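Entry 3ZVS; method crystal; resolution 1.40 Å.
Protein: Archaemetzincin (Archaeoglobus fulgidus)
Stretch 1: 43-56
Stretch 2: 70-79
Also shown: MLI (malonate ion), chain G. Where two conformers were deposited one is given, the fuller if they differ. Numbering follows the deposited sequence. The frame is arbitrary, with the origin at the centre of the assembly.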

ATOM      1  N   TYR A  43       7.884  -6.788  14.868  1.00 11.85           N
ATOM      2  CA  TYR A  43       7.127  -8.017  14.967  1.00 11.26           C
ATOM      3  C   TYR A  43       6.510  -8.128  16.326  1.00 13.43           C
ATOM      4  O   TYR A  43       7.205  -7.967  17.350  1.00 12.61           O
ATOM      5  CB  TYR A  43       8.041  -9.239  14.697  1.00 14.22           C
ATOM      6  CG  TYR A  43       7.412 -10.613  14.883  1.00 11.99           C
ATOM      7  CD1 TYR A  43       6.416 -11.108  14.015  1.00 17.54           C
ATOM      8  CD2 TYR A  43       7.821 -11.432  15.925  1.00 17.16           C
ATOM      9  CE1 TYR A  43       5.861 -12.381  14.220  1.00 14.84           C
ATOM     10  CE2 TYR A  43       7.267 -12.697  16.131  1.00 22.33           C
ATOM     11  CZ  TYR A  43       6.289 -13.163  15.272  1.00 20.13           C
ATOM     12  OH  TYR A  43       5.765 -14.424  15.523  1.00 26.21           O
ATOM     13  N   ASN A  44       5.213  -8.374  16.358  1.00 11.50           N
ATOM     14  CA  ASN A  44       4.490  -8.648  17.594  1.00 13.17           C
ATOM     15  C   ASN A  44       4.319 -10.136  17.681  1.00 13.11           C
ATOM     16  O   ASN A  44       3.528 -10.753  16.969  1.00 15.88           O
ATOM     17  CB  ASN A  44       3.139  -7.931  17.627  1.00 13.49           C
ATOM     18  CG  ASN A  44       2.361  -8.193  18.886  1.00 18.22           C
ATOM     19  OD1 ASN A  44       2.340  -9.304  19.406  1.00 18.87           O
ATOM     20  ND2 ASN A  44       1.685  -7.164  19.374  1.00 18.59           N
ATOM     21  N   ALA A  45       5.100 -10.732  18.570  1.00 19.91           N
ATOM     22  CA  ALA A  45       5.169 -12.184  18.687  1.00 29.18           C
ATOM     23  C   ALA A  45       3.855 -12.783  19.164  1.00 22.61           C
ATOM     24  O   ALA A  45       3.507 -13.901  18.780  1.00 32.57           O
ATOM     25  CB  ALA A  45       6.278 -12.553  19.653  1.00 30.57           C
ATOM     26  N   SER A  46       3.128 -12.038  19.984  1.00 20.05           N
ATOM     27  CA  SER A  46       1.841 -12.496  20.479  1.00 28.74           C
ATOM     28  C   SER A  46       0.831 -12.634  19.335  1.00 24.96           C
ATOM     29  O   SER A  46       0.104 -13.614  19.252  1.00 23.51           O
ATOM     30  CB  SER A  46       1.306 -11.534  21.535  1.00 25.71           C
ATOM     31  OG  SER A  46       0.005 -11.914  21.913  1.00 45.62           O
ATOM     32  N   ARG A  47       0.819 -11.661  18.428  1.00 18.66           N
ATOM     33  CA  ARG A  47      -0.163 -11.629  17.354  1.00 15.60           C
ATOM     34  C   ARG A  47       0.314 -12.320  16.081  1.00 15.56           C
ATOM     35  O   ARG A  47      -0.489 -12.622  15.194  1.00 15.72           O
ATOM     36  CB  ARG A  47      -0.521 -10.177  17.035  1.00 16.13           C
ATOM     37  CG  ARG A  47      -1.116  -9.453  18.228  1.00 18.91           C
ATOM     38  CD  ARG A  47      -1.231  -7.995  17.984  1.00 21.72           C
ATOM     39  NE  ARG A  47      -2.161  -7.796  16.893  1.00 18.37           N
ATOM     40  CZ  ARG A  47      -3.205  -6.978  16.879  1.00 21.55           C
ATOM     41  NH1 ARG A  47      -3.498  -6.205  17.898  1.00 26.11           N
ATOM     42  NH2 ARG A  47      -3.953  -6.923  15.785  1.00 15.23           N
ATOM     43  N   ARG A  48       1.619 -12.556  15.992  1.00 16.48           N
ATOM     44  CA  ARG A  48       2.271 -13.073  14.800  1.00 16.79           C
ATOM     45  C   ARG A  48       1.983 -12.152  13.592  1.00 16.53           C
ATOM     46  O   ARG A  48       1.813 -12.607  12.456  1.00 16.56           O
ATOM     47  CB  ARG A  48       1.874 -14.539  14.578  1.00 24.09           C
ATOM     48  CG  ARG A  48       2.199 -15.376  15.838  1.00 27.56           C
ATOM     49  CD  ARG A  48       2.371 -16.901  15.657  1.00 42.84           C
ATOM     50  NE  ARG A  48       2.566 -17.519  16.981  1.00 48.90           N
ATOM     51  CZ  ARG A  48       2.692 -18.824  17.217  1.00 54.65           C
ATOM     52  NH1 ARG A  48       2.647 -19.707  16.223  1.00 57.83           N
ATOM     53  NH2 ARG A  48       2.866 -19.248  18.465  1.00 57.13           N
ATOM     54  N   GLN A  49       1.943 -10.847  13.874  1.00 13.28           N
ATOM     55  CA  GLN A  49       1.793  -9.781  12.893  1.00 12.49           C
ATOM     56  C   GLN A  49       2.815  -8.705  13.141  1.00 12.71           C
ATOM     57  O   GLN A  49       3.322  -8.570  14.265  1.00 10.87           O
ATOM     58  CB  GLN A  49       0.413  -9.114  12.986  1.00 11.96           C
ATOM     59  CG  GLN A  49      -0.758 -10.027  12.814  1.00 13.57           C
ATOM     60  CD  GLN A  49      -2.060  -9.326  13.120  1.00 12.27           C
ATOM     61  OE1 GLN A  49      -2.257  -8.873  14.244  1.00 13.25           O
ATOM     62  NE2 GLN A  49      -2.953  -9.210  12.149  1.00 11.72           N
ATOM     63  N   TYR A  50       3.088  -7.893  12.125  1.00  9.92           N
ATOM     64  CA  TYR A  50       3.982  -6.759  12.223  1.00  9.36           C
ATOM     65  C   TYR A  50       3.179  -5.483  12.381  1.00 10.64           C
ATOM     66  O   TYR A  50       2.095  -5.308  11.782  1.00 11.37           O
ATOM     67  CB  TYR A  50       4.901  -6.681  10.988  1.00 10.08           C
ATOM     68  CG  TYR A  50       5.930  -7.783  10.941  1.00  9.60           C
ATOM     69  CD1 TYR A  50       5.569  -9.087  10.591  1.00  9.38           C
ATOM     70  CD2 TYR A  50       7.272  -7.532  11.257  1.00 10.09           C
ATOM     71  CE1 TYR A  50       6.513 -10.132  10.563  1.00 10.72           C
ATOM     72  CE2 TYR A  50       8.225  -8.547  11.222  1.00  8.27           C
ATOM     73  CZ  TYR A  50       7.855  -9.837  10.874  1.00 10.66           C
ATOM     74  OH  TYR A  50       8.810 -10.841  10.861  1.00 11.16           O
ATOM     75  N   ASN A  51       3.666  -4.569  13.216  1.00 10.19           N
ATOM     76  CA  ASN A  51       2.993  -3.306  13.408  1.00 10.01           C
ATOM     77  C   ASN A  51       3.347  -2.328  12.293  1.00 10.68           C
ATOM     78  O   ASN A  51       4.521  -2.032  12.028  1.00 11.12           O
ATOM     79  CB  ASN A  51       3.375  -2.732  14.772  1.00  9.90           C
ATOM     80  CG  ASN A  51       2.681  -1.425  15.042  1.00 11.01           C
ATOM     81  OD1 ASN A  51       3.099  -0.379  14.569  1.00 11.46           O
ATOM     82  ND2 ASN A  51       1.579  -1.482  15.787  1.00 13.92           N
ATOM     83  N   SER A  52       2.309  -1.832  11.600  1.00  9.77           N
ATOM     84  CA  SER A  52       2.499  -0.941  10.481  1.00  9.73           C
ATOM     85  C   SER A  52       3.124   0.397  10.800  1.00  9.63           C
ATOM     86  O   SER A  52       3.911   0.940   9.997  1.00 12.47           O
ATOM     87  CB  SER A  52       1.129  -0.719   9.790  1.00 11.32           C
ATOM     88  OG  SER A  52       0.180  -0.111  10.657  1.00 11.74           O
ATOM     89  N   THR A  53       2.808   0.930  11.996  1.00 10.87           N
ATOM     90  CA  THR A  53       3.330   2.220  12.419  1.00 14.05           C
ATOM     91  C   THR A  53       4.844   2.130  12.625  1.00 12.32           C
ATOM     92  O   THR A  53       5.594   3.013  12.243  1.00 13.21           O
ATOM     93  CB  THR A  53       2.642   2.666  13.705  1.00 13.44           C
ATOM     94  OG1 THR A  53       1.233   2.443  13.579  1.00 14.18           O
ATOM     95  CG2 THR A  53       2.902   4.142  13.990  1.00 19.35           C
ATOM     96  N   CYS A  54       5.254   1.026  13.229  0.53 11.17           N
ATOM     97  CA  CYS A  54       6.656   0.686  13.393  0.53 12.89           C
ATOM     98  C   CYS A  54       7.355   0.651  12.022  0.53 11.84           C
ATOM     99  O   CYS A  54       8.412   1.267  11.847  0.53 13.76           O
ATOM    100  CB  CYS A  54       6.740  -0.645  14.143  0.53 11.89           C
ATOM    101  SG  CYS A  54       8.388  -1.219  14.596  0.53 12.74           S
ATOM    102  N   ILE A  55       6.780  -0.072  11.058  1.00 10.19           N
ATOM    103  CA  ILE A  55       7.378  -0.180   9.732  1.00 12.58           C
ATOM    104  C   ILE A  55       7.526   1.192   9.093  1.00 11.47           C
ATOM    105  O   ILE A  55       8.579   1.525   8.557  1.00 12.49           O
ATOM    106  CB  ILE A  55       6.548  -1.085   8.829  1.00 12.08           C
ATOM    107  CG1 ILE A  55       6.592  -2.529   9.354  1.00 12.25           C
ATOM    108  CG2 ILE A  55       7.046  -1.015   7.400  1.00 14.79           C
ATOM    109  CD1 ILE A  55       5.583  -3.430   8.685  1.00 14.95           C
ATOM    110  N   LEU A  56       6.494   2.004   9.165  1.00 11.80           N
ATOM    111  CA  LEU A  56       6.575   3.357   8.598  1.00 14.10           C
ATOM    112  C   LEU A  56       7.761   4.155   9.124  1.00 13.82           C
ATOM    113  O   LEU A  56       8.450   4.836   8.391  1.00 15.68           O
ATOM    114  CB  LEU A  56       5.326   4.182   8.915  1.00 17.80           C
ATOM    115  CG  LEU A  56       4.067   3.955   8.141  1.00 21.48           C
ATOM    116  CD1 LEU A  56       3.006   4.957   8.558  1.00 23.81           C
ATOM    117  CD2 LEU A  56       4.347   4.093   6.656  1.00 22.00           C
ATOM    118  N   GLY A  70       4.746  -8.915   2.287  1.00  8.08           N
ATOM    119  CA  GLY A  70       3.894 -10.073   2.292  1.00  9.18           C
ATOM    120  C   GLY A  70       3.438 -10.544   3.655  1.00 10.50           C
ATOM    121  O   GLY A  70       2.650 -11.485   3.774  1.00 10.95           O
ATOM    122  N   LYS A  71       3.972  -9.919   4.714  1.00  8.17           N
ATOM    123  CA  LYS A  71       3.613 -10.222   6.091  1.00  8.44           C
ATOM    124  C   LYS A  71       2.314  -9.506   6.451  1.00  8.79           C
ATOM    125  O   LYS A  71       2.075  -8.373   6.037  1.00  8.82           O
ATOM    126  CB  LYS A  71       4.717  -9.748   7.061  1.00  9.53           C
ATOM    127  CG  LYS A  71       6.074 -10.398   6.870  1.00  9.88           C
ATOM    128  CD  LYS A  71       6.106 -11.863   7.285  1.00 10.47           C
ATOM    129  CE  LYS A  71       7.551 -12.341   7.216  1.00 13.67           C
ATOM    130  NZ  LYS A  71       7.633 -13.708   7.775  1.00 12.78           N
ATOM    131  N   ASP A  72       1.490 -10.160   7.264  1.00  8.48           N
ATOM    132  CA  ASP A  72       0.281  -9.524   7.806  1.00  8.45           C
ATOM    133  C   ASP A  72       0.703  -8.406   8.754  1.00  9.21           C
ATOM    134  O   ASP A  72       1.603  -8.571   9.614  1.00  9.56           O
ATOM    135  CB  ASP A  72      -0.557 -10.582   8.553  1.00  9.80           C
ATOM    136  CG  ASP A  72      -2.002 -10.187   8.787  1.00  9.87           C
ATOM    137  OD1 ASP A  72      -2.550  -9.407   8.003  1.00  9.81           O
ATOM    138  OD2 ASP A  72      -2.573 -10.723   9.769  1.00 10.34           O
ATOM    139  N   ILE A  73       0.030  -7.269   8.632  1.00  9.23           N
ATOM    140  CA  ILE A  73       0.243  -6.118   9.486  1.00  9.10           C
ATOM    141  C   ILE A  73      -1.027  -5.646  10.189  1.00 10.12           C
ATOM    142  O   ILE A  73      -2.144  -5.930   9.781  1.00 10.13           O
ATOM    143  CB  ILE A  73       0.872  -4.932   8.705  1.00  8.98           C
ATOM    144  CG1 ILE A  73      -0.057  -4.441   7.580  1.00  9.30           C
ATOM    145  CG2 ILE A  73       2.234  -5.364   8.083  1.00 10.15           C
ATOM    146  CD1 ILE A  73       0.458  -3.248   6.811  1.00  9.50           C
ATOM    147  N   TYR A  74      -0.806  -4.956  11.298  1.00  9.13           N
ATOM    148  CA  TYR A  74      -1.884  -4.354  12.081  1.00 10.37           C
ATOM    149  C   TYR A  74      -1.409  -2.995  12.596  1.00 10.25           C
ATOM    150  O   TYR A  74      -0.255  -2.661  12.519  1.00 11.00           O
ATOM    151  CB  TYR A  74      -2.246  -5.261  13.282  1.00 12.20           C
ATOM    152  CG  TYR A  74      -1.262  -5.100  14.431  1.00 13.55           C
ATOM    153  CD1 TYR A  74      -0.010  -5.684  14.385  1.00 12.12           C
ATOM    154  CD2 TYR A  74      -1.582  -4.351  15.552  1.00 14.32           C
ATOM    155  CE1 TYR A  74       0.921  -5.517  15.417  1.00 12.41           C
ATOM    156  CE2 TYR A  74      -0.670  -4.168  16.564  1.00 14.10           C
ATOM    157  CZ  TYR A  74       0.572  -4.751  16.493  1.00 11.98           C
ATOM    158  OH  TYR A  74       1.510  -4.576  17.489  1.00 16.22           O
ATOM    159  N   ALA A  75      -2.355  -2.180  13.065  1.00 11.86           N
ATOM    160  CA  ALA A  75      -2.045  -0.936  13.766  1.00 14.68           C
ATOM    161  C   ALA A  75      -2.921  -0.915  15.016  1.00 18.16           C
ATOM    162  O   ALA A  75      -3.837  -1.719  15.164  1.00 15.62           O
ATOM    163  CB  ALA A  75      -2.332   0.232  12.916  1.00 16.57           C
ATOM    164  N   LYS A  76      -2.585  -0.037  15.941  1.00 16.66           N
ATOM    165  CA  LYS A  76      -3.297   0.006  17.204  1.00 21.15           C
ATOM    166  C   LYS A  76      -4.809  -0.011  17.008  1.00 14.40           C
ATOM    167  O   LYS A  76      -5.349   0.731  16.196  1.00 15.42           O
ATOM    168  CB  LYS A  76      -2.935   1.273  17.946  1.00 26.35           C
ATOM    169  CG  LYS A  76      -3.726   1.441  19.233  1.00 28.87           C
ATOM    170  CD  LYS A  76      -3.167   2.576  20.095  1.00 33.47           C
ATOM    171  CE  LYS A  76      -2.741   3.763  19.244  1.00 37.59           C
ATOM    172  NZ  LYS A  76      -3.887   4.534  18.725  1.00 49.16           N
ATOM    173  N   GLY A  77      -5.457  -0.891  17.751  1.00 16.41           N
ATOM    174  CA  GLY A  77      -6.900  -0.988  17.771  1.00 20.77           C
ATOM    175  C   GLY A  77      -7.498  -1.767  16.621  1.00 18.53           C
ATOM    176  O   GLY A  77      -8.709  -1.964  16.577  1.00 18.14           O
ATOM    177  N   MET A  78      -6.657  -2.225  15.696  1.00 15.15           N
ATOM    178  CA  MET A  78      -7.152  -2.915  14.499  1.00 15.18           C
ATOM    179  C   MET A  78      -6.770  -4.392  14.495  1.00 12.57           C
ATOM    180  O   MET A  78      -5.649  -4.710  14.851  1.00 14.44           O
ATOM    181  CB  MET A  78      -6.579  -2.255  13.241  1.00 13.91           C
ATOM    182  CG  MET A  78      -6.674  -0.752  13.190  1.00 15.24           C
ATOM    183  SD  MET A  78      -8.398  -0.290  12.937  1.00 18.51           S
ATOM    184  CE  MET A  78      -8.495  -0.451  11.184  1.00 23.50           C
ATOM    185  N   ASN A  79      -7.663  -5.280  14.077  1.00 12.33           N
ATOM    186  CA  ASN A  79      -7.305  -6.681  13.962  1.00 14.00           C
ATOM    187  C   ASN A  79      -6.214  -6.881  12.882  1.00 12.61           C
ATOM    188  O   ASN A  79      -5.271  -7.675  13.061  1.00 13.25           O
ATOM    189  CB  ASN A  79      -8.528  -7.567  13.707  1.00 18.96           C
ATOM    190  CG  ASN A  79      -9.367  -7.132  12.499  1.00 21.53           C
ATOM    191  OD1 ASN A  79      -9.359  -5.973  12.082  1.00 23.53           O
ATOM    192  ND2 ASN A  79     -10.095  -8.084  11.935  1.00 20.93           N
TER
HETATM  193  C1  MLI G1162       8.870 -13.800  12.455  1.00 16.28           C
HETATM  194  C2  MLI G1162      10.118 -14.571  12.355  1.00 20.64           C
HETATM  195  C3  MLI G1162       7.951 -14.059  11.318  1.00 15.13           C
HETATM  196  O6  MLI G1162      10.529 -14.897  11.209  1.00 23.23           O
HETATM  197  O7  MLI G1162      10.743 -14.902  13.386  1.00 17.83           O
HETATM  198  O8  MLI G1162       7.777 -13.134  10.479  1.00 12.76           O
HETATM  199  O9  MLI G1162       7.324 -15.147  11.256  1.00 20.78           O
HETATM  200  O   HOH W   1       0.094   1.191  15.684  1.00 17.01           O

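Two short parallel strands meet here, with Tyr50 opposite Ile73 and Asn51 opposite Tyr74. Three backbone hydrogen bonds hold the register: Tyr50 N to Asp72 O (3.0 Å), Tyr74 N to Tyr50 O (3.0 Å) and Ser52 N to Tyr74 O (2.8 Å).

Tyr74 has the largest area covered by the other stretch, 145 Å². Its chi1 is p, at 80°, and the ring lies beside the side chains of Asn51 and Gln49. Arg47 stacks its guanidinium flat on one face of this ring. The planes are 15° apart, and Arg47 CZ sits 3.8 Å from the centroid of the Tyr74 ring. Arg47 has chi1 m, chi2 t and chi3 p, and its CD also lies over the Tyr74 ring. In this pose the edge of the guanidinium is free for oxygen acceptors. Arg47 NH2 donates to Met78 O (2.9 Å) and weakly to Asn79 O (3.1 Å). Arg47 NE and NH2 both donate to Gln49 OE1, at 2.9 and 3.0 Å.

Those bonds fix the amide of Gln49. With OE1 facing Arg47, NE2 donates to Asp72 OD2 (2.8 Å) and to Asn79 O (2.9 Å). Asp72, with chi1 t, brings its carboxylate to this amide although its CA-to-CB bond points sideways.

Asn44 is also t. Its ND2 donates to Tyr74 OH (3.2 Å), while its OD1 accepts from Arg47 N (3.0 Å). Asn51, again t, caps the following helix: Cys54 N donates to Asn51 OD1 (2.9 Å). Its ND2 donates to a water that also accepts from Lys76 N and donates to Thr53 OG1.

On the face of the sheet that carries Tyr50 and Ile73, Ile73 CG2 packs against Tyr50 CB (4.2 Å); it also meets Ile55 CD1 (3.9 Å). Tyr50 OH and Lys71 NZ both donate to malonate O8, at 2.5 and 2.8 Å; the ion probably comes from the crystallisation liquor.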